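Local atomic coordinates of ribosomal RNA small subunit methyltransferase E (Bacillus subtilis, PDB entry 1VHK), a protein that probably methylates the N3 position of a specific uridine in 16S ribosomal RNA within the assembled small subunit, with S-adenosyl-L-methionine as methyl donor. Residues Lys82-Ser87 with Ala107-Pro112; Ile111-Ala116 with His157-Leu162; Cys172-Glu177 with Leu202-Pro207. All coordinates share one frame; numbering follows the deposited sequence.

Interaction 1. Residues Lys82-Ser87 with Ala107-Pro112; sequences KVYIAS and AHAFIP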
ATOM      1  N   LYS A  82      -5.432   2.637  15.538  1.00 30.81           N
ATOM      2  CA  LYS A  82      -5.607   3.887  14.817  1.00 31.09           C
ATOM      3  C   LYS A  82      -4.304   4.493  14.354  1.00 30.58           C
ATOM      4  O   LYS A  82      -3.483   4.958  15.158  1.00 30.27           O
ATOM      5  CB  LYS A  82      -6.346   4.899  15.724  1.00 34.00           C
ATOM      6  CG  LYS A  82      -7.757   4.409  16.036  1.00 37.48           C
ATOM      7  CD  LYS A  82      -8.614   5.475  16.672  1.00 41.93           C
ATOM      8  CE  LYS A  82     -10.049   4.963  16.859  1.00 45.95           C
ATOM      9  NZ  LYS A  82     -11.005   6.085  17.105  1.00 49.04           N
ATOM     10  N   VAL A  83      -4.055   4.468  13.021  1.00 28.91           N
ATOM     11  CA  VAL A  83      -2.768   5.038  12.621  1.00 28.49           C
ATOM     12  C   VAL A  83      -2.949   6.330  11.872  1.00 29.27           C
ATOM     13  O   VAL A  83      -3.900   6.537  11.116  1.00 28.77           O
ATOM     14  CB  VAL A  83      -1.714   4.078  12.129  1.00 26.99           C
ATOM     15  CG1 VAL A  83      -2.204   2.664  11.910  1.00 23.69           C
ATOM     16  CG2 VAL A  83      -0.908   4.586  10.953  1.00 19.97           C
ATOM     17  N   TYR A  84      -2.256   7.346  12.423  1.00 29.45           N
ATOM     18  CA  TYR A  84      -2.256   8.688  11.892  1.00 28.79           C
ATOM     19  C   TYR A  84      -0.981   8.973  11.093  1.00 28.67           C
ATOM     20  O   TYR A  84       0.123   8.875  11.621  1.00 28.97           O
ATOM     21  CB  TYR A  84      -2.345   9.718  13.001  1.00 29.40           C
ATOM     22  CG  TYR A  84      -3.683   9.780  13.685  1.00 31.51           C
ATOM     23  CD1 TYR A  84      -4.476  10.924  13.602  1.00 32.85           C
ATOM     24  CD2 TYR A  84      -4.147   8.718  14.435  1.00 32.80           C
ATOM     25  CE1 TYR A  84      -5.686  10.995  14.273  1.00 34.36           C
ATOM     26  CE2 TYR A  84      -5.350   8.768  15.113  1.00 33.95           C
ATOM     27  CZ  TYR A  84      -6.111   9.912  15.017  1.00 35.57           C
ATOM     28  OH  TYR A  84      -7.302   9.969  15.694  1.00 38.60           O
ATOM     29  N   ILE A  85      -1.164   9.388   9.855  1.00 28.03           N
ATOM     30  CA  ILE A  85      -0.051   9.695   8.977  1.00 29.01           C
ATOM     31  C   ILE A  85       0.211  11.199   8.933  1.00 29.82           C
ATOM     32  O   ILE A  85      -0.612  11.970   8.455  1.00 29.82           O
ATOM     33  CB  ILE A  85      -0.316   9.189   7.539  1.00 26.94           C
ATOM     34  CG1 ILE A  85      -0.809   7.752   7.549  1.00 25.26           C
ATOM     35  CG2 ILE A  85       0.938   9.328   6.690  1.00 26.93           C
ATOM     36  CD1 ILE A  85       0.058   6.765   8.286  1.00 24.75           C
ATOM     37  N   ALA A  86       1.378  11.622   9.419  1.00 29.99           N
ATOM     38  CA  ALA A  86       1.767  13.027   9.284  1.00 30.01           C
ATOM     39  C   ALA A  86       2.757  13.172   8.126  1.00 29.56           C
ATOM     40  O   ALA A  86       3.894  12.716   8.304  1.00 30.98           O
ATOM     41  CB  ALA A  86       2.420  13.531  10.565  1.00 30.38           C
ATOM     42  N   SER A  87       2.419  13.877   7.041  1.00 28.78           N
ATOM     43  CA  SER A  87       3.395  14.022   5.971  1.00 30.92           C
ATOM     44  C   SER A  87       3.909  15.420   5.701  1.00 31.08           C
ATOM     45  O   SER A  87       3.167  16.358   5.378  1.00 31.62           O
ATOM     46  CB  SER A  87       2.841  13.437   4.658  1.00 32.40           C
ATOM     47  OG  SER A  87       2.143  12.231   4.866  1.00 35.08           O
ATOM     48  N   ALA A 107      -5.097   3.463   6.951  1.00 20.83           N
ATOM     49  CA  ALA A 107      -4.788   4.660   7.730  1.00 20.56           C
ATOM     50  C   ALA A 107      -6.041   5.260   8.343  1.00 21.97           C
ATOM     51  O   ALA A 107      -7.090   5.321   7.700  1.00 19.95           O
ATOM     52  CB  ALA A 107      -4.148   5.705   6.800  1.00 19.78           C
ATOM     53  N   HIS A 108      -5.927   5.778   9.575  1.00 24.82           N
ATOM     54  CA  HIS A 108      -7.066   6.353  10.270  1.00 25.91           C
ATOM     55  C   HIS A 108      -7.257   7.826   9.982  1.00 24.69           C
ATOM     56  O   HIS A 108      -8.393   8.295   9.940  1.00 24.10           O
ATOM     57  CB  HIS A 108      -7.036   6.115  11.800  1.00 29.08           C
ATOM     58  CG  HIS A 108      -8.233   6.741  12.471  1.00 32.18           C
ATOM     59  ND1 HIS A 108      -9.503   6.185  12.395  1.00 35.42           N
ATOM     60  CD2 HIS A 108      -8.371   7.905  13.141  1.00 30.79           C
ATOM     61  CE1 HIS A 108     -10.362   6.977  13.021  1.00 32.35           C
ATOM     62  NE2 HIS A 108      -9.695   8.021  13.483  1.00 32.53           N
ATOM     63  N   ALA A 109      -6.172   8.555   9.713  1.00 24.81           N
ATOM     64  CA  ALA A 109      -6.380   9.997   9.447  1.00 25.72           C
ATOM     65  C   ALA A 109      -5.084  10.548   8.867  1.00 25.57           C
ATOM     66  O   ALA A 109      -4.103   9.832   8.963  1.00 23.59           O
ATOM     67  CB  ALA A 109      -6.756  10.732  10.725  1.00 23.55           C
ATOM     68  N   PHE A 110      -5.183  11.686   8.140  1.00 24.81           N
ATOM     69  CA  PHE A 110      -3.942  12.227   7.580  1.00 24.38           C
ATOM     70  C   PHE A 110      -3.701  13.630   8.094  1.00 26.10           C
ATOM     71  O   PHE A 110      -4.635  14.380   8.397  1.00 28.56           O
ATOM     72  CB  PHE A 110      -3.967  12.221   6.060  1.00 22.10           C
ATOM     73  CG  PHE A 110      -4.141  10.893   5.412  1.00 16.99           C
ATOM     74  CD1 PHE A 110      -3.066  10.126   5.040  1.00 14.63           C
ATOM     75  CD2 PHE A 110      -5.431  10.395   5.215  1.00 18.08           C
ATOM     76  CE1 PHE A 110      -3.260   8.904   4.408  1.00 19.73           C
ATOM     77  CE2 PHE A 110      -5.636   9.163   4.619  1.00 16.66           C
ATOM     78  CZ  PHE A 110      -4.539   8.428   4.203  1.00 19.34           C
ATOM     79  N   ILE A 111      -2.451  13.978   8.347  1.00 27.20           N
ATOM     80  CA  ILE A 111      -2.126  15.309   8.878  1.00 27.90           C
ATOM     81  C   ILE A 111      -0.936  15.880   8.094  1.00 28.58           C
ATOM     82  O   ILE A 111       0.189  15.492   8.400  1.00 29.55           O
ATOM     83  CB  ILE A 111      -1.667  15.232  10.340  1.00 26.91           C
ATOM     84  CG1 ILE A 111      -2.723  14.575  11.247  1.00 25.22           C
ATOM     85  CG2 ILE A 111      -1.310  16.618  10.835  1.00 26.75           C
ATOM     86  CD1 ILE A 111      -2.125  14.204  12.591  1.00 26.88           C
ATOM     87  N   PRO A 112      -1.198  16.715   7.115  1.00 28.07           N
ATOM     88  CA  PRO A 112      -0.155  17.333   6.308  1.00 28.15           C
ATOM     89  C   PRO A 112       0.463  18.478   7.095  1.00 27.95           C
ATOM     90  O   PRO A 112      -0.266  19.137   7.856  1.00 27.21           O
ATOM     91  CB  PRO A 112      -0.895  17.852   5.084  1.00 28.40           C
ATOM     92  CG  PRO A 112      -2.269  17.321   5.179  1.00 28.31           C
ATOM     93  CD  PRO A 112      -2.538  17.166   6.672  1.00 28.14           C
TER
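Val-83 to Ile-85 pair in parallel register with His-108 to Phe-110, the axes of the two short strands approaching to 4.6 Å at an angle of 19°. The carbonyl of Val-83 takes the first rung, from His-108 N at 2.7 Å, and accepts a second, weak bond from Ala-109 N. Ile-85 then bonds in both directions: its N gives a nearly straight hydrogen bond to Ala-109 O (3.1 Å), and its O receives Ile-111 N (2.7 Å). The last rung, Ser-87 N to Ile-111 O, is weak. These rungs join the two strands of a beta-alpha-beta unit whose crossover is helix 94-104, within the parallel sheet of the SPOUT-type methyltransferase domain; strand 200-205 pairs with the other edge of strand 82-88. On one face of the pair, Tyr-84 packs CD1 on Ala-109 CB (3.7 Å) and brings its OH near His-108 CD2 (3.5 Å). The two side chains run alongside each other in the same direction, their ring planes turned by 54°. His-108 CG stands anti to the backbone N (chi1 180°), near Lys-82 CB. The extended lysine chain sets CD over the imidazole centre, 4.2 Å from the His-108 centroid, a CH-pi contact. The Tyr-84 ring also meets Phe-169 edge-to-face. On the reverse face, Ile-85 CB lies 3.8 Å from Phe-110 CD1, and Ile-85 CG1 rests on Ala-107 CB, while Leu-244 of helix 239-253 packs on both Ile-85 and Ala-107.

Interaction 2. Residues Ile111-Ala116 with His157-Leu162; sequences IPFQAA and HSFQQL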
ATOM      1  N   ILE A 111      -2.451  13.978   8.347  1.00 27.20           N
ATOM      2  CA  ILE A 111      -2.126  15.309   8.878  1.00 27.90           C
ATOM      3  C   ILE A 111      -0.936  15.880   8.094  1.00 28.58           C
ATOM      4  O   ILE A 111       0.189  15.492   8.400  1.00 29.55           O
ATOM      5  CB  ILE A 111      -1.667  15.232  10.340  1.00 26.91           C
ATOM      6  CG1 ILE A 111      -2.723  14.575  11.247  1.00 25.22           C
ATOM      7  CG2 ILE A 111      -1.310  16.618  10.835  1.00 26.75           C
ATOM      8  CD1 ILE A 111      -2.125  14.204  12.591  1.00 26.88           C
ATOM      9  N   PRO A 112      -1.198  16.715   7.115  1.00 28.07           N
ATOM     10  CA  PRO A 112      -0.155  17.333   6.308  1.00 28.15           C
ATOM     11  C   PRO A 112       0.463  18.478   7.095  1.00 27.95           C
ATOM     12  O   PRO A 112      -0.266  19.137   7.856  1.00 27.21           O
ATOM     13  CB  PRO A 112      -0.895  17.852   5.084  1.00 28.40           C
ATOM     14  CG  PRO A 112      -2.269  17.321   5.179  1.00 28.31           C
ATOM     15  CD  PRO A 112      -2.538  17.166   6.672  1.00 28.14           C
ATOM     16  N   PHE A 113       1.751  18.737   6.930  1.00 27.92           N
ATOM     17  CA  PHE A 113       2.317  19.838   7.730  1.00 30.75           C
ATOM     18  C   PHE A 113       3.443  20.501   6.997  1.00 31.55           C
ATOM     19  O   PHE A 113       4.086  19.835   6.186  1.00 32.20           O
ATOM     20  CB  PHE A 113       2.731  19.343   9.125  1.00 30.89           C
ATOM     21  CG  PHE A 113       3.914  18.413   9.093  1.00 28.76           C
ATOM     22  CD1 PHE A 113       3.740  17.041   9.095  1.00 24.63           C
ATOM     23  CD2 PHE A 113       5.195  18.920   9.037  1.00 29.64           C
ATOM     24  CE1 PHE A 113       4.831  16.205   9.038  1.00 26.38           C
ATOM     25  CE2 PHE A 113       6.287  18.088   8.933  1.00 30.22           C
ATOM     26  CZ  PHE A 113       6.100  16.716   8.927  1.00 29.48           C
ATOM     27  N   GLN A 114       3.621  21.812   7.223  1.00 33.86           N
ATOM     28  CA  GLN A 114       4.723  22.496   6.511  1.00 35.45           C
ATOM     29  C   GLN A 114       6.039  21.971   7.058  1.00 37.08           C
ATOM     30  O   GLN A 114       6.197  21.968   8.298  1.00 39.47           O
ATOM     31  CB  GLN A 114       4.673  24.008   6.762  1.00 35.00           C
ATOM     32  CG  GLN A 114       5.500  24.827   5.789  1.00 34.34           C
ATOM     33  CD  GLN A 114       5.074  24.657   4.347  1.00 41.05           C
ATOM     34  OE1 GLN A 114       3.859  24.599   4.052  1.00 47.65           O
ATOM     35  NE2 GLN A 114       6.024  24.554   3.413  1.00 35.06           N
ATOM     36  N   ALA A 115       6.958  21.535   6.233  1.00 37.25           N
ATOM     37  CA  ALA A 115       8.250  21.075   6.796  1.00 36.96           C
ATOM     38  C   ALA A 115       9.395  21.946   6.292  1.00 36.63           C
ATOM     39  O   ALA A 115       9.393  22.397   5.144  1.00 32.99           O
ATOM     40  CB  ALA A 115       8.433  19.610   6.454  1.00 33.23           C
ATOM     41  N   ALA A 116      10.472  22.045   7.065  1.00 37.55           N
ATOM     42  CA  ALA A 116      11.621  22.872   6.724  1.00 40.00           C
ATOM     43  C   ALA A 116      12.063  22.688   5.286  1.00 43.36           C
ATOM     44  O   ALA A 116      12.293  23.672   4.548  1.00 42.94           O
ATOM     45  CB  ALA A 116      12.758  22.619   7.695  1.00 37.94           C
ATOM     46  N   HIS A 157      -0.708  21.672   8.788  1.00 44.33           N
ATOM     47  CA  HIS A 157      -0.210  22.068  10.075  1.00 41.21           C
ATOM     48  C   HIS A 157       1.156  22.734   9.963  1.00 41.22           C
ATOM     49  O   HIS A 157       1.975  22.368   9.130  1.00 38.98           O
ATOM     50  CB  HIS A 157      -0.007  20.821  10.976  1.00 36.43           C
ATOM     51  CG  HIS A 157      -1.232  20.361  11.692  1.00 29.24           C
ATOM     52  ND1 HIS A 157      -2.415  20.111  11.072  1.00 27.38           N
ATOM     53  CD2 HIS A 157      -1.430  20.084  13.010  1.00 28.43           C
ATOM     54  CE1 HIS A 157      -3.322  19.751  11.971  1.00 28.95           C
ATOM     55  NE2 HIS A 157      -2.747  19.707  13.160  1.00 25.91           N
ATOM     56  N   SER A 158       1.339  23.751  10.810  1.00 41.93           N
ATOM     57  CA  SER A 158       2.706  24.334  10.840  1.00 43.05           C
ATOM     58  C   SER A 158       3.532  23.236  11.542  1.00 42.54           C
ATOM     59  O   SER A 158       2.933  22.419  12.231  1.00 43.17           O
ATOM     60  CB  SER A 158       2.726  25.595  11.675  1.00 43.61           C
ATOM     61  OG  SER A 158       2.520  25.281  13.066  1.00 45.68           O
ATOM     62  N   PHE A 159       4.833  23.268  11.454  1.00 44.95           N
ATOM     63  CA  PHE A 159       5.672  22.323  12.177  1.00 46.05           C
ATOM     64  C   PHE A 159       5.390  22.404  13.671  1.00 46.09           C
ATOM     65  O   PHE A 159       5.323  21.390  14.347  1.00 46.86           O
ATOM     66  CB  PHE A 159       7.152  22.588  11.901  1.00 49.18           C
ATOM     67  CG  PHE A 159       8.013  21.497  12.483  1.00 53.98           C
ATOM     68  CD1 PHE A 159       8.564  21.645  13.741  1.00 54.96           C
ATOM     69  CD2 PHE A 159       8.236  20.325  11.777  1.00 54.62           C
ATOM     70  CE1 PHE A 159       9.344  20.637  14.286  1.00 55.40           C
ATOM     71  CE2 PHE A 159       9.006  19.315  12.326  1.00 56.04           C
ATOM     72  CZ  PHE A 159       9.563  19.477  13.583  1.00 56.20           C
ATOM     73  N   GLN A 160       5.218  23.622  14.184  1.00 47.13           N
ATOM     74  CA  GLN A 160       4.917  23.856  15.585  1.00 45.67           C
ATOM     75  C   GLN A 160       3.600  23.184  15.975  1.00 43.23           C
ATOM     76  O   GLN A 160       3.541  22.490  16.992  1.00 42.43           O
ATOM     77  CB  GLN A 160       4.809  25.349  15.893  1.00 48.71           C
ATOM     78  CG  GLN A 160       4.994  25.784  17.308  1.00 51.35           C
ATOM     79  CD  GLN A 160       4.096  25.260  18.377  1.00 54.70           C
ATOM     80  OE1 GLN A 160       4.537  24.685  19.398  1.00 52.24           O
ATOM     81  NE2 GLN A 160       2.776  25.445  18.229  1.00 57.19           N
ATOM     82  N   GLN A 161       2.561  23.442  15.199  1.00 41.30           N
ATOM     83  CA  GLN A 161       1.234  22.908  15.529  1.00 41.66           C
ATOM     84  C   GLN A 161       1.246  21.395  15.669  1.00 41.26           C
ATOM     85  O   GLN A 161       0.622  20.815  16.560  1.00 40.79           O
ATOM     86  CB  GLN A 161       0.211  23.346  14.483  1.00 41.53           C
ATOM     87  CG  GLN A 161      -0.167  24.822  14.622  1.00 41.01           C
ATOM     88  CD  GLN A 161      -0.994  25.280  13.436  1.00 44.74           C
ATOM     89  OE1 GLN A 161      -0.584  25.056  12.285  1.00 45.84           O
ATOM     90  NE2 GLN A 161      -2.141  25.886  13.728  1.00 42.29           N
ATOM     91  N   LEU A 162       1.980  20.745  14.766  1.00 39.98           N
ATOM     92  CA  LEU A 162       2.118  19.309  14.791  1.00 40.38           C
ATOM     93  C   LEU A 162       2.700  18.881  16.141  1.00 42.31           C
ATOM     94  O   LEU A 162       2.083  18.111  16.896  1.00 41.82           O
ATOM     95  CB  LEU A 162       2.947  18.837  13.607  1.00 34.49           C
ATOM     96  CG  LEU A 162       3.395  17.361  13.665  1.00 36.35           C
ATOM     97  CD1 LEU A 162       2.307  16.444  13.133  1.00 29.12           C
ATOM     98  CD2 LEU A 162       4.715  17.172  12.939  1.00 35.67           C
TER
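The shortest polar bond between the two segments runs from Gln-114 N to His-157 O, 2.6 Å, nearly along the C=O axis. A second backbone bond runs the other way, from His-157 N to Pro-112 O at 2.7 Å, the donor tilted 21° from the carbonyl plane. Together they straddle Phe-113 and make a single bridge between the end of strand 109-113 and the residues leading into helix 159-165. Ile-111 CG2 stands over the centre of one face of the His-157 ring, 3.8 Å from its centroid; ND1 of the histidine bonds to the backbone O of Asp-155, which helps fix the ring's rotation. An alanine in place of His-157 would probably leave Ile-111 CG2 without this platform and the Asp-155 carbonyl without its ND1 donor, although both bridge bonds belong to the backbone. A chi1 of 69° brings Phe-113 CG to 4.1 Å from Leu-162 CD2, and that methyl lies over the centre of one face of the Phe-113 ring, 4.0 Å from the centroid. Phe-113 CE2 comes to 4.1 Å from CD2 of Phe-159, at the edge of the Phe-159 ring. The start of the helix is closed by a capping box: Gln-161 N donates to Ser-158 OG (2.8 Å), and Ser-158 N returns a bond to Gln-161 OE1 (2.8 Å) on a lone pair in the carbonyl plane. The chemistry is thus divided: the direct polar links across the contact are main-chain bonds, which probably fix the helix start against the strand end, whereas the side chains join through apolar carbons and ring faces.

Interaction 3. Residues Cys172-Glu177 with Leu202-Pro207; sequences CVVAYE and LIVFGP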
ATOM      1  N   CYS A 172       4.209   7.764  19.213  1.00 36.54           N
ATOM      2  CA  CYS A 172       4.605   8.476  18.032  1.00 37.29           C
ATOM      3  C   CYS A 172       5.903   7.946  17.454  1.00 37.16           C
ATOM      4  O   CYS A 172       6.921   8.011  18.122  1.00 38.85           O
ATOM      5  CB  CYS A 172       4.790   9.990  18.292  1.00 41.92           C
ATOM      6  SG  CYS A 172       5.495  10.798  16.780  1.00 49.56           S
ATOM      7  N   VAL A 173       5.880   7.460  16.211  1.00 37.01           N
ATOM      8  CA  VAL A 173       7.123   7.039  15.594  1.00 35.15           C
ATOM      9  C   VAL A 173       7.504   8.107  14.557  1.00 35.38           C
ATOM     10  O   VAL A 173       6.655   8.766  13.967  1.00 34.17           O
ATOM     11  CB  VAL A 173       7.159   5.645  15.005  1.00 37.58           C
ATOM     12  CG1 VAL A 173       6.228   4.646  15.683  1.00 32.72           C
ATOM     13  CG2 VAL A 173       6.990   5.592  13.496  1.00 35.73           C
ATOM     14  N   VAL A 174       8.800   8.329  14.450  1.00 35.15           N
ATOM     15  CA  VAL A 174       9.372   9.219  13.460  1.00 35.24           C
ATOM     16  C   VAL A 174      10.196   8.376  12.473  1.00 34.98           C
ATOM     17  O   VAL A 174      11.134   7.680  12.842  1.00 33.31           O
ATOM     18  CB  VAL A 174      10.218  10.332  14.074  1.00 35.93           C
ATOM     19  CG1 VAL A 174      10.744  11.286  12.996  1.00 35.31           C
ATOM     20  CG2 VAL A 174       9.410  11.118  15.103  1.00 34.36           C
ATOM     21  N   ALA A 175       9.738   8.364  11.233  1.00 36.08           N
ATOM     22  CA  ALA A 175      10.382   7.569  10.176  1.00 36.61           C
ATOM     23  C   ALA A 175      11.629   8.332   9.737  1.00 37.46           C
ATOM     24  O   ALA A 175      11.519   9.420   9.187  1.00 36.95           O
ATOM     25  CB  ALA A 175       9.436   7.310   9.034  1.00 31.33           C
ATOM     26  N   TYR A 176      12.758   7.844  10.208  1.00 39.79           N
ATOM     27  CA  TYR A 176      14.043   8.525  10.044  1.00 41.40           C
ATOM     28  C   TYR A 176      15.158   7.553  10.422  1.00 43.25           C
ATOM     29  O   TYR A 176      14.976   6.737  11.335  1.00 45.24           O
ATOM     30  CB  TYR A 176      14.099   9.690  11.043  1.00 42.07           C
ATOM     31  CG  TYR A 176      15.349  10.517  10.982  1.00 46.51           C
ATOM     32  CD1 TYR A 176      15.513  11.457   9.973  1.00 46.87           C
ATOM     33  CD2 TYR A 176      16.347  10.413  11.960  1.00 48.73           C
ATOM     34  CE1 TYR A 176      16.630  12.265   9.924  1.00 49.34           C
ATOM     35  CE2 TYR A 176      17.476  11.216  11.912  1.00 49.48           C
ATOM     36  CZ  TYR A 176      17.604  12.143  10.897  1.00 50.86           C
ATOM     37  OH  TYR A 176      18.706  12.966  10.845  1.00 53.02           O
ATOM     38  N   GLU A 177      16.319   7.710   9.803  1.00 44.40           N
ATOM     39  CA  GLU A 177      17.442   6.837  10.211  1.00 45.95           C
ATOM     40  C   GLU A 177      18.765   7.563  10.252  1.00 45.85           C
ATOM     41  O   GLU A 177      19.124   8.392   9.399  1.00 47.69           O
ATOM     42  CB  GLU A 177      17.457   5.606   9.286  1.00 46.01           C
ATOM     43  CG  GLU A 177      17.568   4.306  10.091  1.00 43.35           C
ATOM     44  CD  GLU A 177      17.785   3.112   9.191  1.00 46.50           C
ATOM     45  OE1 GLU A 177      18.550   2.212   9.605  1.00 53.62           O
ATOM     46  OE2 GLU A 177      17.229   3.063   8.072  1.00 47.47           O
ATOM     47  N   LEU A 202       0.836   7.827  15.901  1.00 30.34           N
ATOM     48  CA  LEU A 202       1.218   8.911  15.029  1.00 28.19           C
ATOM     49  C   LEU A 202       2.575   8.576  14.395  1.00 27.48           C
ATOM     50  O   LEU A 202       3.451   8.103  15.100  1.00 25.89           O
ATOM     51  CB  LEU A 202       1.366  10.248  15.771  1.00 25.20           C
ATOM     52  CG  LEU A 202       1.878  11.388  14.859  1.00 23.74           C
ATOM     53  CD1 LEU A 202       0.807  11.727  13.832  1.00 25.97           C
ATOM     54  CD2 LEU A 202       2.284  12.595  15.663  1.00 26.10           C
ATOM     55  N   ILE A 203       2.662   8.718  13.080  1.00 28.71           N
ATOM     56  CA  ILE A 203       3.892   8.421  12.345  1.00 28.74           C
ATOM     57  C   ILE A 203       4.224   9.629  11.474  1.00 30.61           C
ATOM     58  O   ILE A 203       3.356  10.038  10.685  1.00 32.09           O
ATOM     59  CB  ILE A 203       3.784   7.193  11.422  1.00 24.06           C
ATOM     60  CG1 ILE A 203       3.179   5.971  12.096  1.00 21.97           C
ATOM     61  CG2 ILE A 203       5.171   6.830  10.879  1.00 21.05           C
ATOM     62  CD1 ILE A 203       3.053   4.744  11.230  1.00 18.27           C
ATOM     63  N   VAL A 204       5.349  10.310  11.717  1.00 31.66           N
ATOM     64  CA  VAL A 204       5.604  11.497  10.877  1.00 30.29           C
ATOM     65  C   VAL A 204       6.692  11.218   9.882  1.00 30.49           C
ATOM     66  O   VAL A 204       7.700  10.575  10.174  1.00 30.52           O
ATOM     67  CB  VAL A 204       5.825  12.761  11.691  1.00 33.54           C
ATOM     68  CG1 VAL A 204       5.572  12.537  13.178  1.00 33.10           C
ATOM     69  CG2 VAL A 204       7.178  13.415  11.461  1.00 32.92           C
ATOM     70  N   PHE A 205       6.490  11.679   8.642  1.00 31.18           N
ATOM     71  CA  PHE A 205       7.482  11.498   7.578  1.00 30.64           C
ATOM     72  C   PHE A 205       7.996  12.841   7.082  1.00 31.16           C
ATOM     73  O   PHE A 205       7.226  13.815   7.059  1.00 33.34           O
ATOM     74  CB  PHE A 205       6.783  10.778   6.388  1.00 26.32           C
ATOM     75  CG  PHE A 205       6.132   9.494   6.806  1.00 20.11           C
ATOM     76  CD1 PHE A 205       4.845   9.490   7.288  1.00 18.51           C
ATOM     77  CD2 PHE A 205       6.831   8.303   6.723  1.00 19.97           C
ATOM     78  CE1 PHE A 205       4.264   8.323   7.731  1.00 22.65           C
ATOM     79  CE2 PHE A 205       6.244   7.120   7.132  1.00 22.31           C
ATOM     80  CZ  PHE A 205       4.947   7.130   7.610  1.00 23.72           C
ATOM     81  N   GLY A 206       9.190  12.917   6.541  1.00 31.63           N
ATOM     82  CA  GLY A 206       9.653  14.225   6.016  1.00 35.61           C
ATOM     83  C   GLY A 206       9.331  14.274   4.514  1.00 36.91           C
ATOM     84  O   GLY A 206       8.849  13.288   3.976  1.00 36.14           O
ATOM     85  N   PRO A 207       9.631  15.393   3.880  1.00 37.02           N
ATOM     86  CA  PRO A 207       9.384  15.593   2.451  1.00 37.51           C
ATOM     87  C   PRO A 207      10.571  15.106   1.634  1.00 38.76           C
ATOM     88  O   PRO A 207      11.466  14.480   2.212  1.00 37.13           O
ATOM     89  CB  PRO A 207       9.283  17.112   2.345  1.00 37.78           C
ATOM     90  CG  PRO A 207      10.227  17.614   3.390  1.00 36.12           C
ATOM     91  CD  PRO A 207      10.117  16.626   4.525  1.00 36.31           C
TER
HETATM   92  O   HOH W   1      10.925  10.310   6.647  1.00 55.35           O
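Ala-175 CB approaches the Phe-205 ring obliquely, nearest CD2 at 3.6 Å, with CE2 next to it. Val-173 and Ile-203 run alongside each other on one face of the sheet and meet through their CG2 methyls. On the reverse face Cys-172 SG, anti to the backbone N (chi1 173°), reaches Leu-202 CD2 at 3.8 Å and Val-204 CG1 at 4.0 Å. The segments 172-175 and 202-205, at 20° to each other, belong to neighbouring parallel strands of the SPOUT-type sheet, in which 171-175 lies between 200-205 and 225-227. Helix 239-253 packs on Ile-203 and Phe-205, and helix 213-221 on Val-174 and Val-204, so both faces of the sheet carry helices. Three hydrogen bonds zip the pair: Val-173 N to Leu-202 O, the shortest at 2.7 Å, then Val-204 N to Val-173 O and Ala-175 N to Val-204 O. The strands spread as they run, the CA atoms moving from 4.5 Å apart at Cys-172 and Leu-202 to 5.5 Å at Ala-175 and Phe-205. Beyond that point a water takes over, donating to Ala-175 O and accepting from Gly-206 N.

Overall arrangement
Interactions 1 and 3 are successive parts of one parallel sheet, their centres about 11 Å apart, joined where Ala-86 N meets Ile-203 O and Ala-86 O meets Phe-205 N, both at 2.8 Å and probably hydrogen-bonded. Interaction 2 begins on the strand that interaction 1 uses, sharing Ile-111 and Pro-112; its centre is about 13 Å from that of interaction 1 and 12 Å from that of interaction 3. Phe-113 CZ lies 3.6 Å from Phe-205 O, which brings interactions 2 and 3 together at the C-terminal ends of their strands. They meet again where Ala-115 CB lies 3.9 Å from Pro-207 CD, beside the Gly-206-Pro-207 loop that probably helps form the S-adenosyl-L-methionine pocket, as in related SPOUT methyltransferases.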